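Local coordinates for DUF4348 domain-containing protein (Bacteroides fragilis, PDB 3SBU), which is of unknown function but has a cystatin-like, NTF2-like fold and is probably made as a lipoprotein, at the interface of chains A and B. Sequence-based numbering; all coordinates share one arbitrary frame. Chains: chain A/B, Hypothetical ntf2-like protein.

Contact 1: the interface of chains A and B. Residues chain A 182-184, 190-192; chain B 65, 67, 123, 143.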
loop_
_atom_site.group_PDB
_atom_site.type_symbol
_atom_site.label_atom_id
_atom_site.label_comp_id
_atom_site.label_asym_id
_atom_site.label_seq_id
_atom_site.Cartn_x
_atom_site.Cartn_y
_atom_site.Cartn_z
ATOM N N ASP A 182 1.065 1.487 11.482
ATOM C CA ASP A 182 -0.288 1.586 11.995
ATOM C C ASP A 182 -0.964 2.848 11.372
ATOM O O ASP A 182 -0.403 3.946 11.508
ATOM C CB ASP A 182 -0.222 1.672 13.523
ATOM C CG ASP A 182 -1.519 1.592 14.276
ATOM O OD1 ASP A 182 -2.553 2.062 13.742
ATOM O OD2 ASP A 182 -1.490 1.159 15.443
ATOM N N PRO A 183 -2.140 2.722 10.671
ATOM C CA PRO A 183 -2.778 3.913 10.059
ATOM C C PRO A 183 -3.229 4.970 11.058
ATOM O O PRO A 183 -3.546 6.079 10.652
ATOM C CB PRO A 183 -3.989 3.332 9.336
ATOM C CG PRO A 183 -4.264 2.055 10.032
ATOM C CD PRO A 183 -2.928 1.506 10.386
ATOM N N ASP A 184 -3.230 4.631 12.353
ATOM C CA ASP A 184 -3.611 5.526 13.444
ATOM C C ASP A 184 -2.400 6.271 14.031
ATOM O O ASP A 184 -2.572 7.356 14.567
ATOM C CB ASP A 184 -4.318 4.731 14.556
ATOM C CG ASP A 184 -5.570 3.990 14.108
ATOM O OD1 ASP A 184 -6.523 4.657 13.646
ATOM O OD2 ASP A 184 -5.620 2.752 14.282
ATOM N N LEU A 190 2.792 -2.207 12.821
ATOM C CA LEU A 190 1.586 -3.013 12.709
ATOM C C LEU A 190 1.938 -4.348 12.063
ATOM O O LEU A 190 2.395 -4.394 10.917
ATOM C CB LEU A 190 0.489 -2.280 11.928
ATOM C CG LEU A 190 -0.756 -3.120 11.522
ATOM C CD1 LEU A 190 -1.688 -3.327 12.701
ATOM C CD2 LEU A 190 -1.529 -2.419 10.469
ATOM N N GLU A 191 1.772 -5.425 12.812
ATOM C CA GLU A 191 1.998 -6.736 12.227
ATOM C C GLU A 191 0.669 -7.364 11.893
ATOM O O GLU A 191 -0.211 -7.476 12.745
ATOM C CB GLU A 191 2.820 -7.661 13.117
ATOM C CG GLU A 191 3.089 -8.967 12.368
ATOM C CD GLU A 191 4.055 -9.948 13.006
ATOM O OE1 GLU A 191 4.959 -9.506 13.752
ATOM O OE2 GLU A 191 3.930 -11.161 12.719
ATOM N N THR A 192 0.518 -7.751 10.648
ATOM C CA THR A 192 -0.740 -8.318 10.174
ATOM C C THR A 192 -0.411 -9.437 9.184
ATOM O O THR A 192 0.752 -9.842 9.090
ATOM C CB THR A 192 -1.634 -7.176 9.583
ATOM O OG1 THR A 192 -2.913 -7.693 9.289
ATOM C CG2 THR A 192 -1.065 -6.575 8.304
ATOM N N TYR B 65 -9.478 -8.492 19.168
ATOM C CA TYR B 65 -8.853 -7.514 18.277
ATOM C C TYR B 65 -7.990 -8.244 17.269
ATOM O O TYR B 65 -7.100 -9.004 17.637
ATOM C CB TYR B 65 -8.055 -6.461 19.082
ATOM C CG TYR B 65 -7.016 -5.671 18.306
ATOM C CD1 TYR B 65 -7.385 -4.839 17.250
ATOM C CD2 TYR B 65 -5.675 -5.693 18.680
ATOM C CE1 TYR B 65 -6.435 -4.097 16.548
ATOM C CE2 TYR B 65 -4.718 -4.947 17.993
ATOM C CZ TYR B 65 -5.104 -4.147 16.930
ATOM O OH TYR B 65 -4.161 -3.408 16.253
ATOM N N ASN B 67 -5.575 -8.342 13.620
ATOM C CA ASN B 67 -4.703 -7.695 12.658
ATOM C C ASN B 67 -4.621 -8.656 11.460
ATOM O O ASN B 67 -3.621 -9.341 11.241
ATOM C CB ASN B 67 -3.366 -7.352 13.308
ATOM C CG ASN B 67 -3.487 -6.273 14.352
ATOM O OD1 ASN B 67 -3.069 -6.426 15.501
ATOM N ND2 ASN B 67 -4.087 -5.164 13.980
HETATM N N MSE B 123 -5.697 0.580 4.294
HETATM C CA MSE B 123 -5.932 -0.012 5.595
HETATM C C MSE B 123 -7.384 0.208 5.980
HETATM O O MSE B 123 -7.998 1.192 5.557
HETATM C CB MSE B 123 -5.005 0.612 6.629
HETATM C CG MSE B 123 -3.520 0.432 6.325
HETATM SE SE MSE B 123 -2.890 -1.407 6.362
HETATM C CE MSE B 123 -3.603 -1.852 8.084
ATOM N N LEU B 143 -8.137 -4.346 12.576
ATOM C CA LEU B 143 -7.276 -3.322 11.985
ATOM C C LEU B 143 -6.350 -4.061 11.049
ATOM O O LEU B 143 -5.497 -4.805 11.505
ATOM C CB LEU B 143 -6.504 -2.508 13.042
ATOM C CG LEU B 143 -5.612 -1.403 12.464
ATOM C CD1 LEU B 143 -6.461 -0.295 11.809
ATOM C CD2 LEU B 143 -4.693 -0.828 13.524
#
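The side-chain amide of B:Asn67 carries the methyl CD1 of A:Leu190 over one face, almost directly above ND2, at 3.3 Å from CD1 to ND2. The backbone O of A:Glu191 lies toward the same face but is displaced to the CB end. The in-plane edge is used within chain B: ND2 donates to the phenol OH of B:Tyr65 at 2.9 Å and to a carbonyl lone pair on O of B:Leu143, also at 2.9 Å. These two nearly coplanar bonds fix the rotation of the amide and present its face to A:Leu190. A second flat group, the A:Asp182 carboxylate, has B:Leu143 CD2 over one face, 3.6 Å from OD1. On the opposite side, tilted 35° from the carboxylate plane, the backbone N of A:Asp184 donates to OD1 at 3.0 Å, on its anti side, which holds the carboxylate and closes the 182-184 turn.

A:Leu190 places CG anti to the backbone N (chi1 170°) and points its two methyls at different partners. While CD1 rests on the amide, CD2 meets CE of selenomethionine B:Met123 tip to tip at a tight 3.2 Å. B:Met123, its chain bent about both CB-CG and CG-SE, also lays CB against the A:Pro183 ring, the side chains crossing at about a right angle. B:Leu143 reaches that ring tip to tip, its CD1 lying 3.7 Å from CG of A:Pro183.

The patch is thus a mainly apolar contact between two copies of one protein, related by no exact two-fold, and it may or may not form in solution. At its polar end A:Thr192 OG1 donates to B:Asn67 O at 2.7 Å, but the C=O···OG1 angle is 90° and OG1 stands well above the carbonyl plane, off the lone pairs.

Contact 2: the interface of chains A and B. Residues chain A 175, 192-193; chain B 67-70, 144-145.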
loop_
_atom_site.group_PDB
_atom_site.type_symbol
_atom_site.label_atom_id
_atom_site.label_comp_id
_atom_site.label_asym_id
_atom_site.label_seq_id
_atom_site.Cartn_x
_atom_site.Cartn_y
_atom_site.Cartn_z
ATOM N N PRO A 175 -1.072 -17.756 5.637
ATOM C CA PRO A 175 -1.071 -16.334 5.245
ATOM C C PRO A 175 0.351 -15.746 5.201
ATOM O O PRO A 175 1.273 -16.268 5.828
ATOM C CB PRO A 175 -1.933 -15.684 6.328
ATOM C CG PRO A 175 -1.660 -16.505 7.548
ATOM C CD PRO A 175 -1.460 -17.921 7.053
ATOM N N THR A 192 0.518 -7.751 10.648
ATOM C CA THR A 192 -0.740 -8.318 10.174
ATOM C C THR A 192 -0.411 -9.437 9.184
ATOM O O THR A 192 0.752 -9.842 9.090
ATOM C CB THR A 192 -1.634 -7.176 9.583
ATOM O OG1 THR A 192 -2.913 -7.693 9.289
ATOM C CG2 THR A 192 -1.065 -6.575 8.304
ATOM N N THR A 193 -1.416 -9.925 8.445
ATOM C CA THR A 193 -1.233 -10.954 7.420
ATOM C C THR A 193 -1.925 -10.522 6.150
ATOM O O THR A 193 -2.826 -9.702 6.213
ATOM C CB THR A 193 -1.734 -12.331 7.898
ATOM O OG1 THR A 193 -3.121 -12.242 8.181
ATOM C CG2 THR A 193 -0.970 -12.868 9.106
ATOM N N ASN B 67 -5.575 -8.342 13.620
ATOM C CA ASN B 67 -4.703 -7.695 12.658
ATOM C C ASN B 67 -4.621 -8.656 11.460
ATOM O O ASN B 67 -3.621 -9.341 11.241
ATOM C CB ASN B 67 -3.366 -7.352 13.308
ATOM C CG ASN B 67 -3.487 -6.273 14.352
ATOM O OD1 ASN B 67 -3.069 -6.426 15.501
ATOM N ND2 ASN B 67 -4.087 -5.164 13.980
ATOM N N GLY B 68 -5.736 -8.751 10.742
ATOM C CA GLY B 68 -5.904 -9.688 9.638
ATOM C C GLY B 68 -6.192 -11.054 10.232
ATOM O O GLY B 68 -7.220 -11.230 10.895
ATOM N N GLU B 69 -5.263 -12.013 10.061
ATOM C CA GLU B 69 -5.417 -13.350 10.649
ATOM C C GLU B 69 -4.704 -13.454 12.010
ATOM O O GLU B 69 -4.815 -14.491 12.670
ATOM C CB GLU B 69 -4.943 -14.448 9.694
ATOM C CG GLU B 69 -5.933 -14.663 8.560
ATOM C CD GLU B 69 -5.479 -15.677 7.537
ATOM O OE1 GLU B 69 -5.319 -16.869 7.892
ATOM O OE2 GLU B 69 -5.348 -15.291 6.354
ATOM N N ARG B 70 -4.016 -12.373 12.440
ATOM C CA ARG B 70 -3.329 -12.286 13.737
ATOM C C ARG B 70 -4.378 -11.924 14.813
ATOM O O ARG B 70 -5.092 -10.929 14.649
ATOM C CB ARG B 70 -2.203 -11.239 13.659
ATOM C CG ARG B 70 -1.055 -11.483 14.597
ATOM C CD ARG B 70 -0.117 -10.293 14.625
ATOM N NE ARG B 70 -0.605 -9.220 15.498
ATOM C CZ ARG B 70 -0.177 -9.003 16.740
ATOM N NH1 ARG B 70 0.760 -9.781 17.275
ATOM N NH2 ARG B 70 -0.679 -8.005 17.456
ATOM N N ARG B 144 -6.554 -3.922 9.751
ATOM C CA ARG B 144 -5.797 -4.725 8.784
ATOM C C ARG B 144 -5.767 -4.094 7.396
ATOM O O ARG B 144 -6.546 -3.156 7.143
ATOM C CB ARG B 144 -6.498 -6.098 8.656
ATOM C CG ARG B 144 -7.975 -5.944 8.330
ATOM C CD ARG B 144 -8.552 -7.043 7.461
ATOM N NE ARG B 144 -10.008 -6.896 7.434
ATOM C CZ ARG B 144 -10.677 -6.089 6.614
ATOM N NH1 ARG B 144 -10.031 -5.390 5.685
ATOM N NH2 ARG B 144 -12.000 -6.010 6.687
ATOM N N PRO B 145 -4.966 -4.655 6.440
ATOM C CA PRO B 145 -5.017 -4.146 5.069
ATOM C C PRO B 145 -6.396 -4.377 4.503
ATOM O O PRO B 145 -7.136 -5.260 4.962
ATOM C CB PRO B 145 -3.956 -4.981 4.350
ATOM C CG PRO B 145 -3.035 -5.428 5.451
ATOM C CD PRO B 145 -4.007 -5.769 6.525
#
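A:Thr193 and the backbone of B:Glu69 form the close part of this chain-chain contact. The B:Glu69 N-H points to the hydroxyl OG1 of A:Thr193 at 2.9 Å, with 153° at the hydrogen. OG1 gets there because chi1 of 61° sets it between the backbone N and the carbonyl carbon. The B:Glu69 side chain then crosses the threonine at about a right angle, bringing CB and CG beside the same hydroxyl. A:Thr192, whose OG1 engages B:Asn67, also sets CG2 tip to tip with the B:Pro145 ring, 3.5 Å from CD, and the same CD lies near OG1.

The A:Pro175 end is less specifically held: contact there is van der Waals only among the groups described. B:Glu69, extended beyond CG, lays one face of its carboxylate over the CB-CG edge of that proline, with OE2 3.4 Å from CB. B:Arg70 is peripheral: its N is 4.4 Å from A:Thr193 OG1, and its guanidinium makes a weak bond to B:Asn67 OD1 within its own chain.

In the fold, A:Thr192 and A:Thr193 belong to strand 189-194, and A:Pro175, after a cis peptide, precedes strand 176-182. They face the B:Gly68-B:Glu69 turn joining strands 65-67 and 70-71, and the B:Arg144-B:Pro145 loop, just after the segment that corresponds to strand 136-143.

The C-alpha centres of contact 1 and contact 2 are about 8 Å apart, and both include A:Thr192 and B:Asn67, so they are adjoining parts of one interface. Strand 189-194 of chain A runs through both. From chain B, strand 65-67 enters contact 1 and its following turn enters contact 2; segment 143-145 likewise spans both, B:Leu143 in contact 1, B:Arg144 and B:Pro145 in contact 2. Contact 1 hides 196 Å² and is mainly apolar; contact 2 hides 216 Å² and adds a backbone donor, B:Glu69 N, to the shared backbone acceptor. Different elements of the two copies meet here, and a biological dimer cannot be inferred from this patch alone.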